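Local atomic coordinates of chorismate synthase (PDB entry 1Q1L), a protein that catalyses the last step of chorismate biosynthesis, probably eliminating phosphate from 5-enolpyruvylshikimate-3-phosphate with the aid of reduced FMN. Residues A139-T142 with A143-V146; A259-I263 with Q264-G268; A278-F281 with G282-H286; D382-E385 with E386-R390; E392-V395 with N396-K399. All coordinates share one frame; numbering follows the deposited sequence.

Contacts 1 and 2 are buried and lie near the middle of the chain, their centres about 13 Å apart. They touch through Arg-145 and Ser-262, next to the predicted cofactor sites. Contact 1 is ionic at its side chains, whereas contact 2 is largely apolar and packs a turn. Contact 3 is a surface loop, with a weak side-chain bond and several turn bonds. Contacts 4 and 5 share helix 384-399, one at its start and one at its end. Contact 4 is mostly buried and rich in charge; contact 5 is a surface contact with a water bridge and CH-pi packing. Both touch the third subunit, and contacts 1, 2, 3 and 5 also reach the second.

Contact 1 of 5, residues A139-T142 with A143-V146; sequences ARET and AARV
Glu-141 and Arg-145 form a salt bridge one turn apart. NE of Arg-145 gives its N-H to OE1 of Glu-141 at 2.9 Å, almost in a straight line (177°). The oxygen uses its syn lone pair and lies in the guanidinium plane, at the edge. The carboxylate itself is turned 37° from that plane. A bend at the second torsion of Glu-141 (chi2 -82°) brings its carboxylate round, so the two side chains cross at about a right angle. OE2 lies 3.5 Å from CG of Arg-145 and is hydrogen-bonded to Thr-13. NH1 of Arg-145 continues to Ser-262, which leaves both charged ends with further partners in a buried place.

Backbone bonds lead into helix 142-157. Ala-143 N to Arg-140 O (3.1 Å) and Ala-144 N to Glu-141 O (3.0 Å) span three residues. Val-146 N to Thr-142 O (2.8 Å) then spans the four of a regular alpha-helix. This helix follows helix 131-137 after a short connection, close to the predicted FMN-binding residues Arg-136 to Ser-138. OG1 of Thr-142 donates to Ala-139 O at 2.6 Å, and this oxygen also takes Thr-142 N.

Packing is lighter. CB of Ala-143 lies over one face of the Arg-140 guanidinium, toward its rim, 3.9 Å from NH2 of Arg-140. The polar end of Arg-140 is paired with Asp-62 and Asn-86. Ala-143 and Val-146 also touch Arg-47 on helix 37-48, a predicted NADP(+)-binding residue.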
loop_
_atom_site.group_PDB
_atom_site.type_symbol
_atom_site.label_atom_id
_atom_site.label_comp_id
_atom_site.label_asym_id
_atom_site.label_seq_id
_atom_site.Cartn_x
_atom_site.Cartn_y
_atom_site.Cartn_z
ATOM N N ALA A 139 19.951 -1.576 16.863
ATOM C CA ALA A 139 19.435 -2.931 16.736
ATOM C C ALA A 139 18.420 -3.224 17.829
ATOM O O ALA A 139 17.892 -4.328 17.915
ATOM C CB ALA A 139 20.579 -3.930 16.803
ATOM N N ARG A 140 18.164 -2.230 18.671
ATOM C CA ARG A 140 17.196 -2.366 19.752
ATOM C C ARG A 140 15.835 -2.618 19.110
ATOM O O ARG A 140 15.022 -3.373 19.633
ATOM C CB ARG A 140 17.139 -1.070 20.562
ATOM C CG ARG A 140 17.014 -1.239 22.070
ATOM C CD ARG A 140 15.738 -1.933 22.517
ATOM N NE ARG A 140 15.991 -3.319 22.889
ATOM C CZ ARG A 140 15.341 -3.975 23.846
ATOM N NH1 ARG A 140 14.387 -3.378 24.547
ATOM N NH2 ARG A 140 15.650 -5.239 24.104
ATOM N N GLU A 141 15.606 -1.974 17.969
ATOM C CA GLU A 141 14.350 -2.094 17.235
ATOM C C GLU A 141 14.076 -3.517 16.764
ATOM O O GLU A 141 12.916 -3.903 16.623
ATOM C CB GLU A 141 14.356 -1.142 16.030
ATOM C CG GLU A 141 12.995 -0.906 15.362
ATOM C CD GLU A 141 12.597 -1.997 14.374
ATOM O OE1 GLU A 141 13.419 -2.336 13.493
ATOM O OE2 GLU A 141 11.457 -2.504 14.469
ATOM N N THR A 142 15.130 -4.301 16.529
ATOM C CA THR A 142 14.936 -5.671 16.067
ATOM C C THR A 142 14.166 -6.482 17.103
ATOM O O THR A 142 13.535 -7.482 16.766
ATOM C CB THR A 142 16.283 -6.395 15.739
ATOM O OG1 THR A 142 17.062 -6.550 16.931
ATOM C CG2 THR A 142 17.083 -5.604 14.716
ATOM N N ALA A 143 14.205 -6.053 18.360
ATOM C CA ALA A 143 13.472 -6.764 19.408
ATOM C C ALA A 143 11.966 -6.731 19.112
ATOM O O ALA A 143 11.250 -7.703 19.362
ATOM C CB ALA A 143 13.751 -6.133 20.763
ATOM N N ALA A 144 11.487 -5.610 18.582
ATOM C CA ALA A 144 10.072 -5.496 18.249
ATOM C C ALA A 144 9.794 -6.378 17.033
ATOM O O ALA A 144 8.720 -6.966 16.915
ATOM C CB ALA A 144 9.713 -4.040 17.940
ATOM N N ARG A 145 10.769 -6.467 16.130
ATOM C CA ARG A 145 10.607 -7.294 14.938
ATOM C C ARG A 145 10.489 -8.752 15.339
ATOM O O ARG A 145 9.724 -9.514 14.747
ATOM C CB ARG A 145 11.799 -7.152 13.996
ATOM C CG ARG A 145 12.020 -5.780 13.408
ATOM C CD ARG A 145 12.919 -5.923 12.187
ATOM N NE ARG A 145 13.573 -4.683 11.792
ATOM C CZ ARG A 145 14.250 -4.544 10.659
ATOM N NH1 ARG A 145 14.350 -5.569 9.817
ATOM N NH2 ARG A 145 14.825 -3.386 10.363
ATOM N N VAL A 146 11.263 -9.147 16.344
ATOM C CA VAL A 146 11.236 -10.526 16.815
ATOM C C VAL A 146 9.897 -10.850 17.480
ATOM O O VAL A 146 9.393 -11.965 17.362
ATOM C CB VAL A 146 12.415 -10.796 17.793
ATOM C CG1 VAL A 146 12.249 -12.144 18.478
ATOM C CG2 VAL A 146 13.732 -10.772 17.023
#

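Contact 2 of 5, residues A259-I263 with Q264-G268; sequences AMMSI and QAIKG
Ile-266 points its side chain back at Ile-263 and Met-261. Its CG1 branch lies 3.5 Å from CB of Ile-263, tighter than usual van der Waals contact. Its CG2 branch, anti to the backbone N, turns to the helix end and lies 4.1 Å from SE of Met-261. Both branches also lie near O of Met-260.

Met-261 is a selenomethionine. Its chain bends at chi2 (76°) and again at chi3 (84°), and so it curls against backbone. SE sits 3.5 Å from the O of Ile-266 and 3.5 Å from C of Lys-267. CE reaches on to CA of Gly-268 at 4.1 Å.

Gln-264 points away from the helix, extended beyond CG, and touches Ala-139. Its backbone N donates to a water at 2.8 Å, and that water gives a weak bond to O of Ser-262. Lys-267 also points away; its NZ bonds to Leu-304 O and Thr-307 O of the second subunit.

Ile-266 N donates to Ile-263 O at 3.1 Å. This bond closes a type II beta turn, with Ala-265 at a positive phi. The turn joins helix 252-261 to strand 266-271, where Lys-267 and Gly-268 form a classic beta bulge facing Ala-322. Gln-264 and Ala-265, at the turn's corner, are predicted to bind FMN.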
loop_
_atom_site.group_PDB
_atom_site.type_symbol
_atom_site.label_atom_id
_atom_site.label_comp_id
_atom_site.label_asym_id
_atom_site.label_seq_id
_atom_site.Cartn_x
_atom_site.Cartn_y
_atom_site.Cartn_z
ATOM N N ALA A 259 13.144 -8.252 3.375
ATOM C CA ALA A 259 13.010 -8.521 4.805
ATOM C C ALA A 259 14.355 -8.777 5.474
ATOM O O ALA A 259 14.590 -8.315 6.593
ATOM C CB ALA A 259 12.080 -9.710 5.031
HETATM N N MSE A 260 15.235 -9.521 4.801
HETATM C CA MSE A 260 16.552 -9.825 5.365
HETATM C C MSE A 260 17.510 -8.643 5.307
HETATM O O MSE A 260 18.142 -8.297 6.305
HETATM C CB MSE A 260 17.204 -11.013 4.642
HETATM C CG MSE A 260 16.511 -12.337 4.847
HETATM SE SE MSE A 260 16.353 -12.805 6.718
HETATM C CE MSE A 260 15.552 -14.536 6.472
HETATM N N MSE A 261 17.621 -8.030 4.135
HETATM C CA MSE A 261 18.523 -6.901 3.947
HETATM C C MSE A 261 18.122 -5.703 4.799
HETATM O O MSE A 261 18.950 -4.825 5.072
HETATM C CB MSE A 261 18.550 -6.481 2.477
HETATM C CG MSE A 261 19.699 -5.569 2.120
HETATM SE SE MSE A 261 21.390 -6.542 1.993
HETATM C CE MSE A 261 21.200 -7.170 0.172
ATOM N N SER A 262 16.862 -5.663 5.224
ATOM C CA SER A 262 16.394 -4.549 6.041
ATOM C C SER A 262 16.938 -4.642 7.466
ATOM O O SER A 262 16.905 -3.669 8.211
ATOM C CB SER A 262 14.857 -4.500 6.074
ATOM O OG SER A 262 14.310 -5.542 6.865
ATOM N N ILE A 263 17.433 -5.813 7.847
ATOM C CA ILE A 263 17.985 -5.991 9.192
ATOM C C ILE A 263 19.291 -5.195 9.298
ATOM O O ILE A 263 20.107 -5.188 8.376
ATOM C CB ILE A 263 18.258 -7.488 9.493
ATOM C CG1 ILE A 263 16.953 -8.279 9.392
ATOM C CG2 ILE A 263 18.857 -7.652 10.891
ATOM C CD1 ILE A 263 17.140 -9.797 9.447
ATOM N N GLN A 264 19.481 -4.509 10.418
ATOM C CA GLN A 264 20.684 -3.712 10.613
ATOM C C GLN A 264 21.952 -4.532 10.396
ATOM O O GLN A 264 22.025 -5.685 10.813
ATOM C CB GLN A 264 20.703 -3.121 12.024
ATOM C CG GLN A 264 22.038 -2.490 12.399
ATOM C CD GLN A 264 22.049 -1.936 13.812
ATOM O OE1 GLN A 264 23.078 -1.471 14.300
ATOM N NE2 GLN A 264 20.896 -1.980 14.476
ATOM N N ALA A 265 22.935 -3.922 9.737
ATOM C CA ALA A 265 24.228 -4.547 9.457
ATOM C C ALA A 265 24.241 -5.599 8.352
ATOM O O ALA A 265 25.315 -6.077 7.972
ATOM C CB ALA A 265 24.815 -5.147 10.742
ATOM N N ILE A 266 23.075 -5.974 7.838
ATOM C CA ILE A 266 23.022 -6.978 6.777
ATOM C C ILE A 266 23.397 -6.360 5.435
ATOM O O ILE A 266 22.764 -5.407 4.979
ATOM C CB ILE A 266 21.624 -7.614 6.658
ATOM C CG1 ILE A 266 21.246 -8.305 7.973
ATOM C CG2 ILE A 266 21.602 -8.625 5.513
ATOM C CD1 ILE A 266 22.271 -9.317 8.460
ATOM N N LYS A 267 24.422 -6.913 4.794
ATOM C CA LYS A 267 24.876 -6.385 3.512
ATOM C C LYS A 267 24.751 -7.362 2.351
ATOM O O LYS A 267 25.020 -7.008 1.202
ATOM C CB LYS A 267 26.325 -5.911 3.643
ATOM C CG LYS A 267 26.471 -4.592 4.400
ATOM C CD LYS A 267 25.918 -3.465 3.550
ATOM C CE LYS A 267 26.037 -2.120 4.214
ATOM N NZ LYS A 267 25.408 -1.089 3.351
ATOM N N GLY A 268 24.352 -8.594 2.640
ATOM C CA GLY A 268 24.217 -9.562 1.570
ATOM C C GLY A 268 23.169 -10.611 1.849
ATOM O O GLY A 268 22.931 -10.977 3.000
HETATM O O HOH W 1 17.259 -3.396 11.642
#

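Contact 3 of 5, residues A278-F281 with G282-H286; sequences ARRF and GSQVH
Arg-280 reaches across Gln-284, with its CB against Val-285. Its chain is extended from CG to NE, which carries the guanidinium to the backbone of Gln-284. NH1 of Arg-280 gives a weak hydrogen bond to O of Gln-284 at 3.4 Å. The oxygen lies at the guanidinium edge, in its plane. Nearer the backbone, CB of Arg-280 meets CG2 of Val-285 at 3.6 Å.

Phe-281 comes next. Its carbonyl O accepts from Gln-284 N at 2.8 Å. O of Gly-282 then takes two donors, Val-285 N at 3.1 Å and His-286 N at 2.9 Å. These bonds fold 281-286 into a compact turn. It is part of the surface loop between strand 266-271 and strand 289-292, away from the predicted cofactor sites. On the side-chain side, CG of Phe-281 is anti to its carbonyl carbon (chi1 -67°), and the ring crosses the Gln-284 side chain at a slant. CD2 of Phe-281 lies 3.4 Å from CD of Gln-284. Ring and amide planes are 45° apart.

The loop also meets the second subunit. Ser-283 N is hydrogen-bonded to Glu-225 of that subunit, on which Phe-281 packs. Val-285 rests on Pro-325 of the same neighbour, while its O bonds to Asn-303 of its own chain.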
loop_
_atom_site.group_PDB
_atom_site.type_symbol
_atom_site.label_atom_id
_atom_site.label_comp_id
_atom_site.label_asym_id
_atom_site.label_seq_id
_atom_site.Cartn_x
_atom_site.Cartn_y
_atom_site.Cartn_z
ATOM N N ALA A 278 26.127 -18.846 -9.465
ATOM C CA ALA A 278 26.447 -18.052 -10.645
ATOM C C ALA A 278 27.792 -18.446 -11.243
ATOM O O ALA A 278 28.136 -18.007 -12.337
ATOM C CB ALA A 278 26.453 -16.566 -10.288
ATOM N N ARG A 279 28.547 -19.271 -10.523
ATOM C CA ARG A 279 29.858 -19.721 -10.986
ATOM C C ARG A 279 29.811 -21.163 -11.484
ATOM O O ARG A 279 30.802 -21.674 -12.006
ATOM C CB ARG A 279 30.880 -19.634 -9.852
ATOM C CG ARG A 279 30.807 -18.352 -9.059
ATOM C CD ARG A 279 31.832 -18.323 -7.937
ATOM N NE ARG A 279 31.494 -17.319 -6.930
ATOM C CZ ARG A 279 31.243 -16.039 -7.195
ATOM N NH1 ARG A 279 31.289 -15.590 -8.443
ATOM N NH2 ARG A 279 30.938 -15.203 -6.211
ATOM N N ARG A 280 28.663 -21.816 -11.319
ATOM C CA ARG A 280 28.514 -23.204 -11.734
ATOM C C ARG A 280 27.793 -23.365 -13.062
ATOM O O ARG A 280 27.233 -22.412 -13.598
ATOM C CB ARG A 280 27.752 -23.997 -10.673
ATOM C CG ARG A 280 28.449 -24.119 -9.328
ATOM C CD ARG A 280 27.673 -25.093 -8.462
ATOM N NE ARG A 280 28.270 -25.308 -7.150
ATOM C CZ ARG A 280 27.830 -26.214 -6.283
ATOM N NH1 ARG A 280 26.796 -26.983 -6.596
ATOM N NH2 ARG A 280 28.421 -26.352 -5.105
ATOM N N PHE A 281 27.815 -24.587 -13.585
ATOM C CA PHE A 281 27.143 -24.902 -14.839
ATOM C C PHE A 281 25.674 -25.173 -14.547
ATOM O O PHE A 281 25.328 -25.670 -13.477
ATOM C CB PHE A 281 27.770 -26.143 -15.485
ATOM C CG PHE A 281 29.183 -25.940 -15.950
ATOM C CD1 PHE A 281 29.475 -25.007 -16.939
ATOM C CD2 PHE A 281 30.226 -26.677 -15.395
ATOM C CE1 PHE A 281 30.790 -24.808 -17.373
ATOM C CE2 PHE A 281 31.543 -26.488 -15.821
ATOM C CZ PHE A 281 31.823 -25.549 -16.815
ATOM N N GLY A 282 24.812 -24.845 -15.498
ATOM C CA GLY A 282 23.394 -25.071 -15.303
ATOM C C GLY A 282 23.083 -26.458 -14.765
ATOM O O GLY A 282 22.253 -26.610 -13.870
ATOM N N SER A 283 23.760 -27.471 -15.301
ATOM C CA SER A 283 23.529 -28.849 -14.880
ATOM C C SER A 283 23.937 -29.127 -13.436
ATOM O O SER A 283 23.384 -30.019 -12.794
ATOM C CB SER A 283 24.259 -29.820 -15.817
ATOM O OG SER A 283 25.663 -29.651 -15.741
ATOM N N GLN A 284 24.904 -28.377 -12.919
ATOM C CA GLN A 284 25.338 -28.586 -11.544
ATOM C C GLN A 284 24.584 -27.701 -10.556
ATOM O O GLN A 284 24.919 -27.649 -9.372
ATOM C CB GLN A 284 26.852 -28.371 -11.412
ATOM C CG GLN A 284 27.464 -27.435 -12.436
ATOM C CD GLN A 284 28.978 -27.353 -12.311
ATOM O OE1 GLN A 284 29.660 -28.375 -12.222
ATOM N NE2 GLN A 284 29.509 -26.137 -12.315
ATOM N N VAL A 285 23.564 -27.007 -11.050
ATOM C CA VAL A 285 22.745 -26.147 -10.207
ATOM C C VAL A 285 21.318 -26.677 -10.219
ATOM O O VAL A 285 20.673 -26.775 -9.178
ATOM C CB VAL A 285 22.741 -24.688 -10.716
ATOM C CG1 VAL A 285 21.750 -23.856 -9.908
ATOM C CG2 VAL A 285 24.138 -24.090 -10.595
ATOM N N HIS A 286 20.847 -27.026 -11.413
ATOM C CA HIS A 286 19.500 -27.544 -11.624
ATOM C C HIS A 286 19.070 -28.587 -10.604
ATOM O O HIS A 286 19.773 -29.568 -10.372
ATOM C CB HIS A 286 19.391 -28.147 -13.028
ATOM C CG HIS A 286 18.074 -28.804 -13.303
ATOM N ND1 HIS A 286 16.889 -28.100 -13.363
ATOM C CD2 HIS A 286 17.753 -30.101 -13.520
ATOM C CE1 HIS A 286 15.895 -28.938 -13.602
ATOM N NE2 HIS A 286 16.392 -30.158 -13.701
#

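Contact 4 of 5, residues D382-E385 with E386-R390; sequences DFME and EVKKR
Glu-386 folds back over Phe-383 and reaches the backbone of Asp-382. CG of Glu-386 is anti to the backbone N (chi1 -178°) and the chain runs on extended. CB therefore sits over the ring, and the carboxylate comes out past its CE1 edge, with CD of Glu-386 3.4 Å from CE1 of Phe-383. CB lies above the ring centre, 3.5 Å from the centroid and 15° off the normal, a CH-pi contact. OE1 of Glu-386 accepts from Asp-382 N at 2.8 Å, met nearly along its C-O axis. Phe-383 is the N-cap of helix 384-399, and Glu-386 is in its first turn. Glu-386 thus reaches back past the N-cap to the N-H of the residue before it. O of Phe-383 accepts from Val-387 N at 3.2 Å, and more weakly from Glu-386 N.

OE2 of Glu-386 lies 3.3 Å from NH2 of Arg-390. It is well out of the guanidinium plane, so the salt bridge is one of charges without a hydrogen bond, while CG of Glu-386 packs over the guanidinium face.

Met-384, a selenomethionine, bends at chi2 and chi3. Its CE meets CE of Lys-388 at 3.7 Å. Lys-388 N closes the turn on Met-384 O at 2.9 Å. Met-384 also packs on Phe-159.

OE1 of Glu-385 is hydrogen-bonded to Asn-126 of the fourth subunit.

OD2 of Asp-382 comes 4.5 Å from OE1 of Glu-386, two like charges. Lys-378 of the third subunit bridges to both, and Lys-124 of the fourth also pairs with Asp-382. The two acids therefore probably stay charged, and their pairing ties the helix start to the tetramer.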
loop_
_atom_site.group_PDB
_atom_site.type_symbol
_atom_site.label_atom_id
_atom_site.label_comp_id
_atom_site.label_asym_id
_atom_site.label_seq_id
_atom_site.Cartn_x
_atom_site.Cartn_y
_atom_site.Cartn_z
ATOM N N ASP A 382 -10.318 -15.404 7.973
ATOM C CA ASP A 382 -10.378 -14.549 9.152
ATOM C C ASP A 382 -10.281 -15.337 10.464
ATOM O O ASP A 382 -10.081 -14.757 11.532
ATOM C CB ASP A 382 -11.657 -13.703 9.117
ATOM C CG ASP A 382 -11.660 -12.689 7.972
ATOM O OD1 ASP A 382 -10.716 -11.870 7.895
ATOM O OD2 ASP A 382 -12.601 -12.704 7.152
ATOM N N PHE A 383 -10.436 -16.656 10.384
ATOM C CA PHE A 383 -10.306 -17.510 11.567
ATOM C C PHE A 383 -9.544 -18.774 11.186
ATOM O O PHE A 383 -9.612 -19.226 10.047
ATOM C CB PHE A 383 -11.669 -17.857 12.188
ATOM C CG PHE A 383 -12.714 -18.293 11.196
ATOM C CD1 PHE A 383 -13.346 -17.363 10.375
ATOM C CD2 PHE A 383 -13.096 -19.628 11.117
ATOM C CE1 PHE A 383 -14.349 -17.758 9.491
ATOM C CE2 PHE A 383 -14.101 -20.035 10.235
ATOM C CZ PHE A 383 -14.730 -19.097 9.421
HETATM N N MSE A 384 -8.815 -19.329 12.146
HETATM C CA MSE A 384 -7.979 -20.504 11.920
HETATM C C MSE A 384 -8.636 -21.715 11.276
HETATM O O MSE A 384 -8.035 -22.369 10.422
HETATM C CB MSE A 384 -7.306 -20.914 13.228
HETATM C CG MSE A 384 -6.284 -19.901 13.728
HETATM SE SE MSE A 384 -4.962 -19.411 12.381
HETATM C CE MSE A 384 -4.257 -21.181 12.014
ATOM N N GLU A 385 -9.860 -22.021 11.686
ATOM C CA GLU A 385 -10.587 -23.155 11.133
ATOM C C GLU A 385 -10.735 -22.990 9.615
ATOM O O GLU A 385 -10.581 -23.939 8.848
ATOM C CB GLU A 385 -11.974 -23.245 11.778
ATOM C CG GLU A 385 -11.991 -23.488 13.301
ATOM C CD GLU A 385 -11.361 -22.365 14.142
ATOM O OE1 GLU A 385 -11.740 -21.178 13.995
ATOM O OE2 GLU A 385 -10.482 -22.692 14.977
ATOM N N GLU A 386 -11.031 -21.765 9.197
ATOM C CA GLU A 386 -11.230 -21.424 7.788
ATOM C C GLU A 386 -9.931 -21.534 6.972
ATOM O O GLU A 386 -9.909 -22.124 5.886
ATOM C CB GLU A 386 -11.786 -19.997 7.720
ATOM C CG GLU A 386 -12.109 -19.469 6.348
ATOM C CD GLU A 386 -12.849 -18.140 6.423
ATOM O OE1 GLU A 386 -12.269 -17.142 6.919
ATOM O OE2 GLU A 386 -14.022 -18.103 5.993
ATOM N N VAL A 387 -8.857 -20.964 7.503
ATOM C CA VAL A 387 -7.564 -20.987 6.835
ATOM C C VAL A 387 -7.005 -22.409 6.744
ATOM O O VAL A 387 -6.479 -22.809 5.707
ATOM C CB VAL A 387 -6.552 -20.084 7.578
ATOM C CG1 VAL A 387 -5.228 -20.053 6.831
ATOM C CG2 VAL A 387 -7.116 -18.677 7.709
ATOM N N LYS A 388 -7.123 -23.169 7.826
ATOM C CA LYS A 388 -6.625 -24.546 7.844
ATOM C C LYS A 388 -7.327 -25.425 6.819
ATOM O O LYS A 388 -6.708 -26.289 6.206
ATOM C CB LYS A 388 -6.800 -25.163 9.227
ATOM C CG LYS A 388 -5.864 -24.614 10.290
ATOM C CD LYS A 388 -6.169 -25.276 11.621
ATOM C CE LYS A 388 -5.342 -24.685 12.740
ATOM N NZ LYS A 388 -5.694 -25.312 14.043
ATOM N N LYS A 389 -8.625 -25.210 6.644
ATOM C CA LYS A 389 -9.385 -25.989 5.684
ATOM C C LYS A 389 -8.910 -25.685 4.264
ATOM O O LYS A 389 -8.796 -26.586 3.433
ATOM C CB LYS A 389 -10.880 -25.672 5.817
ATOM C CG LYS A 389 -11.745 -26.256 4.710
ATOM C CD LYS A 389 -11.758 -27.773 4.744
ATOM C CE LYS A 389 -12.497 -28.342 3.540
ATOM N NZ LYS A 389 -13.858 -27.747 3.384
ATOM N N ARG A 390 -8.632 -24.415 3.987
ATOM C CA ARG A 390 -8.177 -24.020 2.658
ATOM C C ARG A 390 -6.763 -24.521 2.387
ATOM O O ARG A 390 -6.402 -24.807 1.246
ATOM C CB ARG A 390 -8.240 -22.500 2.515
ATOM C CG ARG A 390 -9.642 -21.946 2.679
ATOM C CD ARG A 390 -9.630 -20.437 2.662
ATOM N NE ARG A 390 -10.960 -19.875 2.861
ATOM C CZ ARG A 390 -11.220 -18.572 2.887
ATOM N NH1 ARG A 390 -10.235 -17.697 2.723
ATOM N NH2 ARG A 390 -12.461 -18.142 3.087
#

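Contact 5 of 5, residues E392-V395 with N396-K399; sequences EDYV and NHVK
Lys-399 N donates to Val-395 O at 3.0 Å, almost straight (179°). Val-398 N to Tyr-394 O (2.9 Å) and His-397 N to Asp-393 O (3.0 Å) repeat this alpha-helical spacing near the end of helix 384-399. A water links the side chains of one turn. It donates to OD1 of Asp-393 at 3.1 Å and to OD1 of Asn-396 at 3.0 Å. OD2 of Asp-393 makes a salt bridge to Lys-389 of the third subunit.

Packing centres on Tyr-394. Its CG is anti to the backbone N (chi1 177°), which brings the ring to Val-398, the two side chains crossing at a slant. CG2 of Val-398 sits over one face, 3.8 Å from the ring centroid and 24° off the normal, a CH-pi contact offset toward the rim. The hydroxyl is hydrogen-bonded to Pro-240 O. On another side of the helix, Val-395 and Lys-399 lie side by side, with CG1 of Val-395 3.3 Å from NZ of Lys-399.

His-397 NE2 bonds to Asn-126 of the second subunit. ND1 of His-397 is buried with no partner; NE2 is the ring nitrogen that bonds, and it does so across the subunit interface.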
loop_
_atom_site.group_PDB
_atom_site.type_symbol
_atom_site.label_atom_id
_atom_site.label_comp_id
_atom_site.label_asym_id
_atom_site.label_seq_id
_atom_site.Cartn_x
_atom_site.Cartn_y
_atom_site.Cartn_z
ATOM N N GLU A 392 -5.486 -27.337 3.634
ATOM C CA GLU A 392 -5.671 -28.761 3.385
ATOM C C GLU A 392 -6.160 -29.053 1.973
ATOM O O GLU A 392 -5.662 -29.963 1.316
ATOM C CB GLU A 392 -6.642 -29.334 4.414
ATOM C CG GLU A 392 -6.116 -29.234 5.839
ATOM C CD GLU A 392 -7.202 -29.397 6.885
ATOM O OE1 GLU A 392 -6.877 -29.346 8.092
ATOM O OE2 GLU A 392 -8.381 -29.570 6.505
ATOM N N ASP A 393 -7.132 -28.282 1.502
ATOM C CA ASP A 393 -7.647 -28.471 0.155
ATOM C C ASP A 393 -6.554 -28.141 -0.858
ATOM O O ASP A 393 -6.368 -28.858 -1.839
ATOM C CB ASP A 393 -8.866 -27.573 -0.090
ATOM C CG ASP A 393 -10.110 -28.048 0.652
ATOM O OD1 ASP A 393 -10.100 -29.178 1.197
ATOM O OD2 ASP A 393 -11.107 -27.293 0.677
ATOM N N TYR A 394 -5.825 -27.059 -0.609
ATOM C CA TYR A 394 -4.759 -26.645 -1.508
ATOM C C TYR A 394 -3.611 -27.649 -1.573
ATOM O O TYR A 394 -3.068 -27.911 -2.648
ATOM C CB TYR A 394 -4.218 -25.273 -1.105
ATOM C CG TYR A 394 -3.068 -24.839 -1.972
ATOM C CD1 TYR A 394 -1.761 -24.871 -1.495
ATOM C CD2 TYR A 394 -3.278 -24.482 -3.305
ATOM C CE1 TYR A 394 -0.685 -24.567 -2.327
ATOM C CE2 TYR A 394 -2.213 -24.176 -4.145
ATOM C CZ TYR A 394 -0.924 -24.222 -3.654
ATOM O OH TYR A 394 0.125 -23.929 -4.487
ATOM N N VAL A 395 -3.229 -28.196 -0.426
ATOM C CA VAL A 395 -2.153 -29.176 -0.389
ATOM C C VAL A 395 -2.588 -30.442 -1.128
ATOM O O VAL A 395 -1.773 -31.101 -1.774
ATOM C CB VAL A 395 -1.772 -29.520 1.061
ATOM C CG1 VAL A 395 -0.877 -30.745 1.085
ATOM C CG2 VAL A 395 -1.053 -28.334 1.691
ATOM N N ASN A 396 -3.875 -30.767 -1.026
ATOM C CA ASN A 396 -4.443 -31.933 -1.700
ATOM C C ASN A 396 -4.393 -31.705 -3.200
ATOM O O ASN A 396 -4.165 -32.631 -3.970
ATOM C CB ASN A 396 -5.893 -32.152 -1.259
ATOM C CG ASN A 396 -5.995 -32.817 0.102
ATOM O OD1 ASN A 396 -7.034 -32.755 0.758
ATOM N ND2 ASN A 396 -4.918 -33.469 0.525
ATOM N N HIS A 397 -4.610 -30.459 -3.602
ATOM C CA HIS A 397 -4.577 -30.077 -5.006
ATOM C C HIS A 397 -3.148 -30.184 -5.518
ATOM O O HIS A 397 -2.911 -30.639 -6.638
ATOM C CB HIS A 397 -5.094 -28.645 -5.161
ATOM C CG HIS A 397 -4.794 -28.033 -6.493
ATOM N ND1 HIS A 397 -3.786 -27.110 -6.677
ATOM C CD2 HIS A 397 -5.368 -28.210 -7.707
ATOM C CE1 HIS A 397 -3.752 -26.745 -7.948
ATOM N NE2 HIS A 397 -4.702 -27.398 -8.592
ATOM N N VAL A 398 -2.193 -29.767 -4.697
ATOM C CA VAL A 398 -0.795 -29.841 -5.090
ATOM C C VAL A 398 -0.385 -31.295 -5.309
ATOM O O VAL A 398 0.084 -31.653 -6.389
ATOM C CB VAL A 398 0.128 -29.213 -4.025
ATOM C CG1 VAL A 398 1.584 -29.410 -4.419
ATOM C CG2 VAL A 398 -0.180 -27.730 -3.883
ATOM N N LYS A 399 -0.575 -32.125 -4.286
ATOM C CA LYS A 399 -0.217 -33.541 -4.346
ATOM C C LYS A 399 -0.762 -34.301 -5.551
ATOM O O LYS A 399 -0.093 -35.182 -6.093
ATOM C CB LYS A 399 -0.676 -34.259 -3.075
ATOM C CG LYS A 399 0.235 -34.076 -1.875
ATOM C CD LYS A 399 -0.314 -34.807 -0.653
ATOM C CE LYS A 399 0.673 -34.773 0.506
ATOM N NZ LYS A 399 1.076 -33.385 0.849
HETATM O O HOH W 2 -9.362 -31.527 -0.701
#